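KLTH0A00704p (Lachancea thermotolerans, PDB 4J2G) is the HORMA domain of the autophagy protein Atg13, which probably helps recruit the PI 3-kinase in autophagy. Local coordinates at residues A[88-98]-A[124-135]; A[238-247]-A[258-266]. The protein carries 1 engineered substitution. All coordinates share one frame; numbering follows the deposited sequence.

Both contacts belong to one five-stranded antiparallel sheet. Contact 1 pairs strands 89-96 and 126-136 inside it, while contact 2 pairs strand 255-264 with 242-252, which is outermost within the chain. Strands 126-136 and 255-264 are neighbours, so the contacts abut: Arg131 N lies 2.7 Å from Ser262 O, and Trp132 packs on Val261. Contact 1 is the more buried, with 13 of its 23 touching residues buried, and mixes apolar packing with carboxylates paired to arginines. Contact 2, farther from the chain centre, carries long polar side chains around Tyr263, with apolar packing where Ile247 meets Ile259. Arg264 of contact 2 also donates to Met128 O of contact 1.

Contact 1: A[88-98]-A[124-135]; sequences PLVIETYLDLA and KSEIMLERWLIQ. With SO4 (sulfate ion), chain C.
Glu130 OE1 is gripped by two donors from opposite sides of its carboxylate plane: the hydroxyl Thr93 OG1 at 2.9 Å, on the anti side and not far out of the plane, and the indole Trp132 NE1 at 3.1 Å, from well above it. The indole N-H points almost straight at the oxygen, which lies near the ring plane. Thr93 and Glu130 run side by side, and the threonine hydroxyl is turned beside its own backbone N (chi1 -68°), leaving CG2 against the carboxylate as well. The carbonyl Thr93 O is shared too, accepting from Leu129 N at 2.7 Å and from Glu130 N at 3.2 Å. This is a classic beta bulge: two residues of 126-135 face one of 89-96, and the antiparallel register shifts by one between Thr93 and Tyr94. The strands are central members of the sheet of the HORMA domain, where Leu89, Ile91, Trp132 and Ile134 face helix 18-39.

Glu92 and Arg131 lie on the other face. Arg131 NE and NH2 meet the single oxygen Glu92 OE2 side-on, NH2 at 2.9 Å, with the oxygen in the guanidinium plane and the carboxylate turned 42° from it. The selenomethionine Met128 lays CE over one guanidinium face, and its SE packs against the Glu92 carboxylate. A sulfate, probably from the crystallisation liquor, takes a further bond from Arg131 NH2 to O4 at 2.7 Å. Glu92 OE1 is bridged to Arg218, which also pairs with Glu126 OE2, probably easing the approach of the two carboxylates. Glu126 also pairs with Arg205, and its carboxylate stacks on the Tyr94 ring, the planes 14° apart and OE1 3.6 Å above the ring plane. On the opposite face Leu95 CD2 touches Ile127 CD1, and Leu97, just past the strand end, brings its CD1 to the same methyl.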
loop_
_atom_site.group_PDB
_atom_site.type_symbol
_atom_site.label_atom_id
_atom_site.label_comp_id
_atom_site.label_asym_id
_atom_site.label_seq_id
_atom_site.Cartn_x
_atom_site.Cartn_y
_atom_site.Cartn_z
ATOM N N PRO A 88 -3.320 12.703 6.097
ATOM C CA PRO A 88 -3.543 11.473 5.311
ATOM C C PRO A 88 -2.334 10.505 5.431
ATOM O O PRO A 88 -1.148 10.938 5.385
ATOM C CB PRO A 88 -3.703 12.006 3.864
ATOM C CG PRO A 88 -2.905 13.288 3.878
ATOM C CD PRO A 88 -3.218 13.897 5.230
ATOM N N LEU A 89 -2.668 9.230 5.610
ATOM C CA LEU A 89 -1.736 8.128 5.869
ATOM C C LEU A 89 -1.512 7.308 4.604
ATOM O O LEU A 89 -2.430 6.694 4.079
ATOM C CB LEU A 89 -2.233 7.261 7.028
ATOM C CG LEU A 89 -1.636 5.941 7.653
ATOM C CD1 LEU A 89 -0.461 5.304 6.994
ATOM C CD2 LEU A 89 -1.301 6.134 9.127
ATOM N N VAL A 90 -0.263 7.357 4.120
ATOM C CA VAL A 90 0.189 6.692 2.928
ATOM C C VAL A 90 1.082 5.515 3.258
ATOM O O VAL A 90 1.953 5.608 4.103
ATOM C CB VAL A 90 0.822 7.704 1.970
ATOM C CG1 VAL A 90 1.540 7.039 0.739
ATOM C CG2 VAL A 90 -0.317 8.576 1.501
ATOM N N ILE A 91 0.793 4.363 2.643
ATOM C CA ILE A 91 1.634 3.167 2.825
ATOM C C ILE A 91 2.142 2.649 1.473
ATOM O O ILE A 91 1.358 2.420 0.590
ATOM C CB ILE A 91 0.911 2.064 3.566
ATOM C CG1 ILE A 91 0.561 2.562 4.987
ATOM C CG2 ILE A 91 1.801 0.818 3.740
ATOM C CD1 ILE A 91 -0.305 1.595 5.756
ATOM N N GLU A 92 3.450 2.496 1.329
ATOM C CA GLU A 92 3.999 1.934 0.086
ATOM C C GLU A 92 4.481 0.504 0.373
ATOM O O GLU A 92 5.043 0.260 1.398
ATOM C CB GLU A 92 5.144 2.773 -0.353
ATOM C CG GLU A 92 4.712 4.164 -0.859
ATOM C CD GLU A 92 5.906 4.894 -1.559
ATOM O OE1 GLU A 92 7.075 4.616 -1.212
ATOM O OE2 GLU A 92 5.670 5.703 -2.460
ATOM N N THR A 93 4.199 -0.443 -0.520
ATOM C CA THR A 93 4.618 -1.826 -0.372
ATOM C C THR A 93 5.508 -2.019 -1.570
ATOM O O THR A 93 5.135 -1.672 -2.687
ATOM C CB THR A 93 3.443 -2.799 -0.440
ATOM O OG1 THR A 93 2.607 -2.629 0.732
ATOM C CG2 THR A 93 3.933 -4.291 -0.447
ATOM N N TYR A 94 6.701 -2.554 -1.342
ATOM C CA TYR A 94 7.637 -2.705 -2.476
ATOM C C TYR A 94 8.409 -4.001 -2.407
ATOM O O TYR A 94 8.489 -4.607 -1.360
ATOM C CB TYR A 94 8.608 -1.513 -2.535
ATOM C CG TYR A 94 9.294 -1.305 -1.197
ATOM C CD1 TYR A 94 8.783 -0.419 -0.259
ATOM C CD2 TYR A 94 10.419 -2.022 -0.864
ATOM C CE1 TYR A 94 9.370 -0.272 0.979
ATOM C CE2 TYR A 94 11.032 -1.848 0.360
ATOM C CZ TYR A 94 10.513 -0.952 1.266
ATOM O OH TYR A 94 11.127 -0.813 2.499
ATOM N N LEU A 95 9.034 -4.369 -3.526
ATOM C CA LEU A 95 9.955 -5.462 -3.550
ATOM C C LEU A 95 11.332 -4.876 -3.381
ATOM O O LEU A 95 11.804 -4.128 -4.247
ATOM C CB LEU A 95 9.824 -6.231 -4.848
ATOM C CG LEU A 95 10.662 -7.484 -5.036
ATOM C CD1 LEU A 95 10.366 -8.519 -3.949
ATOM C CD2 LEU A 95 10.372 -8.029 -6.415
ATOM N N ASP A 96 11.945 -5.188 -2.237
ATOM C CA ASP A 96 13.282 -4.680 -1.861
ATOM C C ASP A 96 14.445 -5.386 -2.598
ATOM O O ASP A 96 14.583 -6.614 -2.530
ATOM C CB ASP A 96 13.446 -4.845 -0.357
ATOM C CG ASP A 96 14.680 -4.162 0.184
ATOM O OD1 ASP A 96 15.635 -3.855 -0.589
ATOM O OD2 ASP A 96 14.697 -3.952 1.418
ATOM N N LEU A 97 15.286 -4.635 -3.303
ATOM C CA LEU A 97 16.295 -5.267 -4.174
ATOM C C LEU A 97 17.740 -5.082 -3.695
ATOM O O LEU A 97 18.691 -5.343 -4.436
ATOM C CB LEU A 97 16.214 -4.689 -5.579
ATOM C CG LEU A 97 14.891 -4.838 -6.316
ATOM C CD1 LEU A 97 15.128 -4.423 -7.751
ATOM C CD2 LEU A 97 14.351 -6.249 -6.236
ATOM N N ALA A 98 17.883 -4.589 -2.471
ATOM C CA ALA A 98 19.169 -4.284 -1.847
ATOM C C ALA A 98 20.228 -5.397 -1.956
ATOM O O ALA A 98 21.406 -5.097 -2.217
ATOM C CB ALA A 98 18.952 -3.907 -0.379
ATOM N N LYS A 124 18.494 -0.592 -9.426
ATOM C CA LYS A 124 17.294 -0.053 -8.823
ATOM C C LYS A 124 17.146 -0.604 -7.421
ATOM O O LYS A 124 17.512 -1.744 -7.141
ATOM C CB LYS A 124 16.095 -0.432 -9.674
ATOM C CG LYS A 124 16.185 0.028 -11.109
ATOM C CD LYS A 124 15.796 1.494 -11.275
ATOM C CE LYS A 124 15.930 1.973 -12.721
ATOM N NZ LYS A 124 15.719 3.454 -12.756
ATOM N N SER A 125 16.634 0.205 -6.529
ATOM C CA SER A 125 16.675 -0.130 -5.094
ATOM C C SER A 125 15.437 -0.997 -4.698
ATOM O O SER A 125 15.551 -1.905 -3.856
ATOM C CB SER A 125 16.650 1.178 -4.316
ATOM O OG SER A 125 15.580 1.983 -4.818
ATOM N N GLU A 126 14.288 -0.708 -5.335
ATOM C CA GLU A 126 12.969 -1.386 -5.054
ATOM C C GLU A 126 11.998 -1.355 -6.245
ATOM O O GLU A 126 12.153 -0.533 -7.146
ATOM C CB GLU A 126 12.272 -0.741 -3.840
ATOM C CG GLU A 126 12.107 0.748 -3.987
ATOM C CD GLU A 126 11.425 1.397 -2.798
ATOM O OE1 GLU A 126 11.969 1.283 -1.677
ATOM O OE2 GLU A 126 10.339 2.023 -2.991
ATOM N N ILE A 127 11.008 -2.261 -6.254
ATOM C CA ILE A 127 9.896 -2.172 -7.201
ATOM C C ILE A 127 8.653 -1.957 -6.394
ATOM O O ILE A 127 8.312 -2.808 -5.554
ATOM C CB ILE A 127 9.772 -3.460 -8.018
ATOM C CG1 ILE A 127 11.065 -3.674 -8.797
ATOM C CG2 ILE A 127 8.492 -3.514 -8.909
ATOM C CD1 ILE A 127 11.296 -5.120 -9.204
HETATM N N MSE A 128 7.965 -0.842 -6.649
HETATM C CA MSE A 128 6.704 -0.516 -5.981
HETATM C C MSE A 128 5.647 -1.513 -6.350
HETATM O O MSE A 128 5.540 -1.897 -7.502
HETATM C CB MSE A 128 6.265 0.823 -6.533
HETATM C CG MSE A 128 6.840 1.947 -5.731
HETATM SE SE MSE A 128 6.483 1.950 -3.815
HETATM C CE MSE A 128 4.573 2.267 -4.147
ATOM N N LEU A 129 4.829 -1.935 -5.379
ATOM C CA LEU A 129 3.813 -2.885 -5.689
ATOM C C LEU A 129 2.395 -2.377 -5.309
ATOM O O LEU A 129 1.429 -2.732 -5.966
ATOM C CB LEU A 129 4.118 -4.187 -4.894
ATOM C CG LEU A 129 5.466 -4.903 -5.109
ATOM C CD1 LEU A 129 5.697 -6.014 -4.130
ATOM C CD2 LEU A 129 5.590 -5.398 -6.535
ATOM N N GLU A 130 2.282 -1.646 -4.210
ATOM C CA GLU A 130 0.986 -1.188 -3.739
ATOM C C GLU A 130 1.170 0.164 -3.121
ATOM O O GLU A 130 2.209 0.430 -2.485
ATOM C CB GLU A 130 0.429 -2.045 -2.596
ATOM C CG GLU A 130 0.351 -3.536 -2.849
ATOM C CD GLU A 130 -0.064 -4.335 -1.560
ATOM O OE1 GLU A 130 0.287 -3.982 -0.357
ATOM O OE2 GLU A 130 -0.728 -5.362 -1.782
ATOM N N ARG A 131 0.146 0.997 -3.235
ATOM C CA ARG A 131 0.178 2.234 -2.435
ATOM C C ARG A 131 -1.185 2.482 -1.834
ATOM O O ARG A 131 -2.140 2.652 -2.566
ATOM C CB ARG A 131 0.631 3.432 -3.240
ATOM C CG ARG A 131 0.869 4.702 -2.404
ATOM C CD ARG A 131 1.320 5.854 -3.337
ATOM N NE ARG A 131 2.745 5.765 -3.692
ATOM C CZ ARG A 131 3.238 5.755 -4.938
ATOM N NH1 ARG A 131 2.452 5.824 -5.997
ATOM N NH2 ARG A 131 4.554 5.705 -5.123
ATOM N N TRP A 132 -1.234 2.513 -0.509
ATOM C CA TRP A 132 -2.507 2.642 0.254
ATOM C C TRP A 132 -2.601 4.076 0.699
ATOM O O TRP A 132 -1.586 4.742 0.939
ATOM C CB TRP A 132 -2.443 1.781 1.524
ATOM C CG TRP A 132 -2.367 0.323 1.297
ATOM C CD1 TRP A 132 -1.216 -0.423 0.983
ATOM C CD2 TRP A 132 -3.433 -0.607 1.383
ATOM N NE1 TRP A 132 -1.555 -1.731 0.831
ATOM C CE2 TRP A 132 -2.887 -1.893 1.119
ATOM C CE3 TRP A 132 -4.821 -0.487 1.654
ATOM C CZ2 TRP A 132 -3.658 -3.065 1.127
ATOM C CZ3 TRP A 132 -5.575 -1.624 1.658
ATOM C CH2 TRP A 132 -4.997 -2.924 1.377
ATOM N N LEU A 133 -3.814 4.550 0.839
ATOM C CA LEU A 133 -4.063 5.900 1.322
ATOM C C LEU A 133 -5.267 5.753 2.274
ATOM O O LEU A 133 -6.285 5.223 1.870
ATOM C CB LEU A 133 -4.571 6.732 0.172
ATOM C CG LEU A 133 -5.070 8.129 0.576
ATOM C CD1 LEU A 133 -3.984 9.006 1.237
ATOM C CD2 LEU A 133 -5.760 8.885 -0.554
ATOM N N ILE A 134 -5.119 6.224 3.499
ATOM C CA ILE A 134 -6.184 6.233 4.532
ATOM C C ILE A 134 -6.238 7.696 4.940
ATOM O O ILE A 134 -5.169 8.379 5.091
ATOM C CB ILE A 134 -5.756 5.386 5.733
ATOM C CG1 ILE A 134 -5.391 3.964 5.243
ATOM C CG2 ILE A 134 -6.853 5.362 6.814
ATOM C CD1 ILE A 134 -4.509 3.214 6.218
ATOM N N GLN A 135 -7.454 8.201 4.997
ATOM C CA GLN A 135 -7.751 9.630 5.038
ATOM C C GLN A 135 -9.096 9.882 5.716
ATOM O O GLN A 135 -10.010 9.035 5.617
ATOM C CB GLN A 135 -8.134 9.977 3.624
ATOM C CG GLN A 135 -7.305 11.007 2.982
ATOM C CD GLN A 135 -7.775 11.177 1.566
ATOM O OE1 GLN A 135 -8.658 10.430 1.078
ATOM N NE2 GLN A 135 -7.178 12.142 0.881
HETATM S S SO4 C . 5.080 6.124 -8.664
HETATM O O1 SO4 C . 3.906 6.961 -8.529
HETATM O O2 SO4 C . 5.027 5.723 -10.076
HETATM O O3 SO4 C . 6.429 6.692 -8.437
HETATM O O4 SO4 C . 4.960 5.047 -7.660
HETATM O O HOH W 1 19.800 -3.191 -5.860
#

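Contact 2: A[238-247]-A[258-266]; sequences LPAHLEQRKI and RISVSYRKD
Glu243 lies alongside Tyr263 and points the same way, its CB over one face of the phenol ring in a CH-pi contact, 3.9 Å from the centroid. The two form a hydrogen-bonded pair of an antiparallel beta hairpin, strands 242-252 and 255-264, at the border of the HORMA-domain sheet. Tyr263 holds its ring between its own backbone N and carbonyl carbon (chi1 58°), which brings it back across the hairpin to Glu243 and Arg245. Arg245 approaches from the next hydrogen-bonded pair: its CG lies at the ring edge, in plane, and its bent chain then carries the guanidinium over the hydroxyl. The guanidinium and ring planes stand 87° apart, with Tyr263 OH 3.3 Å above the guanidinium plane, over its centre. Arg245 NH2 also forms a salt bridge with Glu243 OE2 at 3.3 Å, linking the two side chains that flank the tyrosine.

On the other face, Leu242 CD2 rests on Arg264 CA at 3.6 Å. Arg264 NH1 lies at the edge of the His241 ring, the planes 28° apart; both polar ends are held by the 220-223 loop, His241 NE2 by Leu221 O and Arg264 NH1 by Lys223 O. Far along the hairpin, Ile247 CG1 packs on Ile259 CB at 3.9 Å, and helix 158-177 covers both through Leu167. Lys265 stretches out fully, its NZ staying 4.2 Å from Glu243 OE1, beyond a salt bridge, and donating to Ala240 O, within the type I turn Pro239-Leu242, at 2.6 Å and nearly in line with the carbonyl bond.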
loop_
_atom_site.group_PDB
_atom_site.type_symbol
_atom_site.label_atom_id
_atom_site.label_comp_id
_atom_site.label_asym_id
_atom_site.label_seq_id
_atom_site.Cartn_x
_atom_site.Cartn_y
_atom_site.Cartn_z
ATOM N N LEU A 238 -5.990 5.547 -13.837
ATOM C CA LEU A 238 -4.790 4.698 -13.763
ATOM C C LEU A 238 -4.449 4.081 -15.104
ATOM O O LEU A 238 -5.332 3.706 -15.871
ATOM C CB LEU A 238 -4.938 3.586 -12.736
ATOM C CG LEU A 238 -5.043 4.033 -11.274
ATOM C CD1 LEU A 238 -5.460 2.785 -10.499
ATOM C CD2 LEU A 238 -3.756 4.680 -10.733
ATOM N N PRO A 239 -3.172 3.992 -15.389
ATOM C CA PRO A 239 -2.645 3.154 -16.523
ATOM C C PRO A 239 -3.091 1.699 -16.330
ATOM O O PRO A 239 -3.361 1.319 -15.227
ATOM C CB PRO A 239 -1.101 3.230 -16.400
ATOM C CG PRO A 239 -0.774 4.075 -15.188
ATOM C CD PRO A 239 -2.120 4.404 -14.434
ATOM N N ALA A 240 -3.191 0.937 -17.422
ATOM C CA ALA A 240 -3.864 -0.322 -17.458
ATOM C C ALA A 240 -3.118 -1.399 -16.687
ATOM O O ALA A 240 -3.748 -2.344 -16.297
ATOM C CB ALA A 240 -4.135 -0.713 -18.951
ATOM N N HIS A 241 -1.769 -1.295 -16.511
ATOM C CA HIS A 241 -1.081 -2.270 -15.675
ATOM C C HIS A 241 -1.450 -2.140 -14.154
ATOM O O HIS A 241 -1.043 -3.000 -13.348
ATOM C CB HIS A 241 0.466 -2.263 -15.885
ATOM C CG HIS A 241 1.143 -1.016 -15.388
ATOM N ND1 HIS A 241 0.982 0.219 -15.998
ATOM C CD2 HIS A 241 2.008 -0.811 -14.359
ATOM C CE1 HIS A 241 1.706 1.132 -15.361
ATOM N NE2 HIS A 241 2.328 0.540 -14.354
ATOM N N LEU A 242 -2.206 -1.103 -13.748
ATOM C CA LEU A 242 -2.468 -0.890 -12.280
ATOM C C LEU A 242 -3.969 -1.079 -11.997
ATOM O O LEU A 242 -4.783 -0.970 -12.893
ATOM C CB LEU A 242 -2.105 0.514 -11.848
ATOM C CG LEU A 242 -0.624 0.898 -11.932
ATOM C CD1 LEU A 242 -0.449 2.370 -11.504
ATOM C CD2 LEU A 242 0.323 -0.037 -11.132
ATOM N N GLU A 243 -4.356 -1.356 -10.759
ATOM C CA GLU A 243 -5.784 -1.514 -10.475
ATOM C C GLU A 243 -6.019 -0.735 -9.165
ATOM O O GLU A 243 -5.062 -0.436 -8.464
ATOM C CB GLU A 243 -6.065 -2.967 -10.238
ATOM C CG GLU A 243 -7.518 -3.315 -10.107
ATOM C CD GLU A 243 -8.092 -3.948 -11.367
ATOM O OE1 GLU A 243 -7.373 -4.773 -12.000
ATOM O OE2 GLU A 243 -9.268 -3.627 -11.716
ATOM N N GLN A 244 -7.272 -0.431 -8.824
ATOM C CA GLN A 244 -7.574 0.328 -7.644
ATOM C C GLN A 244 -8.722 -0.310 -6.957
ATOM O O GLN A 244 -9.627 -0.702 -7.637
ATOM C CB GLN A 244 -8.014 1.766 -7.972
ATOM C CG GLN A 244 -8.196 2.618 -6.659
ATOM C CD GLN A 244 -8.692 4.019 -6.954
ATOM O OE1 GLN A 244 -9.793 4.178 -7.527
ATOM N NE2 GLN A 244 -7.906 5.058 -6.549
ATOM N N ARG A 245 -8.700 -0.368 -5.623
ATOM C CA ARG A 245 -9.876 -0.816 -4.795
ATOM C C ARG A 245 -10.154 0.259 -3.798
ATOM O O ARG A 245 -9.202 0.887 -3.314
ATOM C CB ARG A 245 -9.630 -2.144 -3.990
ATOM C CG ARG A 245 -9.541 -3.353 -4.873
ATOM C CD ARG A 245 -10.894 -3.642 -5.506
ATOM N NE ARG A 245 -10.743 -3.791 -6.964
ATOM C CZ ARG A 245 -10.511 -4.946 -7.590
ATOM N NH1 ARG A 245 -10.418 -6.081 -6.892
ATOM N NH2 ARG A 245 -10.366 -4.971 -8.911
ATOM N N LYS A 246 -11.433 0.468 -3.437
ATOM C CA LYS A 246 -11.760 1.505 -2.469
ATOM C C LYS A 246 -12.808 0.916 -1.551
ATOM O O LYS A 246 -13.692 0.242 -1.993
ATOM C CB LYS A 246 -12.435 2.659 -3.120
ATOM C CG LYS A 246 -11.704 3.530 -4.067
ATOM C CD LYS A 246 -12.739 4.597 -4.360
ATOM C CE LYS A 246 -12.303 5.607 -5.380
ATOM N NZ LYS A 246 -13.328 5.455 -6.424
ATOM N N ILE A 247 -12.701 1.186 -0.272
ATOM C CA ILE A 247 -13.677 0.735 0.687
ATOM C C ILE A 247 -14.787 1.792 0.720
ATOM O O ILE A 247 -14.552 2.974 0.404
ATOM C CB ILE A 247 -12.959 0.436 2.015
ATOM C CG1 ILE A 247 -11.651 -0.318 1.656
ATOM C CG2 ILE A 247 -13.783 -0.470 2.884
ATOM C CD1 ILE A 247 -11.052 -1.226 2.723
ATOM N N ARG A 258 -12.083 7.361 4.414
ATOM C CA ARG A 258 -11.914 6.748 3.068
ATOM C C ARG A 258 -10.570 5.992 3.031
ATOM O O ARG A 258 -9.512 6.584 3.329
ATOM C CB ARG A 258 -11.847 7.830 1.963
ATOM C CG ARG A 258 -13.111 8.661 1.769
ATOM C CD ARG A 258 -13.007 9.670 0.644
ATOM N NE ARG A 258 -14.164 10.588 0.549
ATOM C CZ ARG A 258 -15.412 10.301 0.130
ATOM N NH1 ARG A 258 -15.784 9.079 -0.268
ATOM N NH2 ARG A 258 -16.316 11.275 0.086
ATOM N N ILE A 259 -10.632 4.699 2.691
ATOM C CA ILE A 259 -9.461 3.843 2.431
ATOM C C ILE A 259 -9.460 3.402 0.983
ATOM O O ILE A 259 -10.443 2.879 0.491
ATOM C CB ILE A 259 -9.492 2.545 3.275
ATOM C CG1 ILE A 259 -9.464 2.950 4.746
ATOM C CG2 ILE A 259 -8.230 1.658 2.943
ATOM C CD1 ILE A 259 -9.923 1.883 5.699
ATOM N N SER A 260 -8.368 3.605 0.310
ATOM C CA SER A 260 -8.199 3.084 -1.054
ATOM C C SER A 260 -6.753 2.517 -1.265
ATOM O O SER A 260 -5.880 2.784 -0.469
ATOM C CB SER A 260 -8.472 4.189 -2.047
ATOM O OG SER A 260 -7.471 5.201 -1.810
ATOM N N VAL A 261 -6.542 1.700 -2.307
ATOM C CA VAL A 261 -5.235 1.120 -2.608
ATOM C C VAL A 261 -5.161 1.025 -4.118
ATOM O O VAL A 261 -6.102 0.612 -4.753
ATOM C CB VAL A 261 -4.968 -0.278 -1.926
ATOM C CG1 VAL A 261 -5.975 -1.306 -2.394
ATOM C CG2 VAL A 261 -3.535 -0.787 -2.267
ATOM N N SER A 262 -4.046 1.459 -4.667
ATOM C CA SER A 262 -3.649 1.209 -6.066
ATOM C C SER A 262 -2.517 0.219 -6.050
ATOM O O SER A 262 -1.587 0.381 -5.260
ATOM C CB SER A 262 -3.112 2.488 -6.656
ATOM O OG SER A 262 -4.232 3.342 -6.857
ATOM N N TYR A 263 -2.590 -0.791 -6.925
ATOM C CA TYR A 263 -1.619 -1.851 -6.952
ATOM C C TYR A 263 -1.271 -2.360 -8.365
ATOM O O TYR A 263 -2.094 -2.402 -9.235
ATOM C CB TYR A 263 -2.050 -2.998 -6.057
ATOM C CG TYR A 263 -3.391 -3.580 -6.436
ATOM C CD1 TYR A 263 -4.583 -3.039 -5.900
ATOM C CD2 TYR A 263 -3.485 -4.661 -7.267
ATOM C CE1 TYR A 263 -5.822 -3.564 -6.235
ATOM C CE2 TYR A 263 -4.731 -5.231 -7.607
ATOM C CZ TYR A 263 -5.890 -4.689 -7.064
ATOM O OH TYR A 263 -7.102 -5.220 -7.431
ATOM N N ARG A 264 -0.013 -2.711 -8.581
ATOM C CA ARG A 264 0.401 -3.409 -9.786
ATOM C C ARG A 264 -0.330 -4.768 -9.890
ATOM O O ARG A 264 -0.206 -5.602 -8.996
ATOM C CB ARG A 264 1.934 -3.581 -9.650
ATOM C CG ARG A 264 2.605 -4.030 -10.915
ATOM C CD ARG A 264 4.122 -4.276 -10.688
ATOM N NE ARG A 264 4.810 -3.060 -10.297
ATOM C CZ ARG A 264 5.132 -2.042 -11.120
ATOM N NH1 ARG A 264 4.831 -2.043 -12.399
ATOM N NH2 ARG A 264 5.772 -0.994 -10.639
ATOM N N LYS A 265 -1.149 -4.957 -10.937
ATOM C CA LYS A 265 -1.821 -6.240 -11.267
ATOM C C LYS A 265 -0.954 -7.488 -11.309
ATOM O O LYS A 265 -1.383 -8.556 -10.915
ATOM C CB LYS A 265 -2.516 -6.158 -12.639
ATOM C CG LYS A 265 -3.723 -5.194 -12.729
ATOM C CD LYS A 265 -4.057 -4.912 -14.193
ATOM C CE LYS A 265 -5.488 -4.481 -14.348
ATOM N NZ LYS A 265 -5.683 -4.069 -15.758
ATOM N N ASP A 266 0.265 -7.369 -11.833
ATOM C CA ASP A 266 1.119 -8.525 -11.912
ATOM C C ASP A 266 2.287 -8.466 -10.893
ATOM O O ASP A 266 3.061 -7.497 -10.876
ATOM C CB ASP A 266 1.693 -8.513 -13.326
ATOM C CG ASP A 266 0.631 -8.513 -14.365
ATOM O OD1 ASP A 266 0.305 -9.653 -14.795
ATOM O OD2 ASP A 266 0.149 -7.404 -14.765
HETATM O O HOH W 2 0.693 -5.188 -13.610
HETATM O O HOH W 3 -13.062 4.907 0.097
#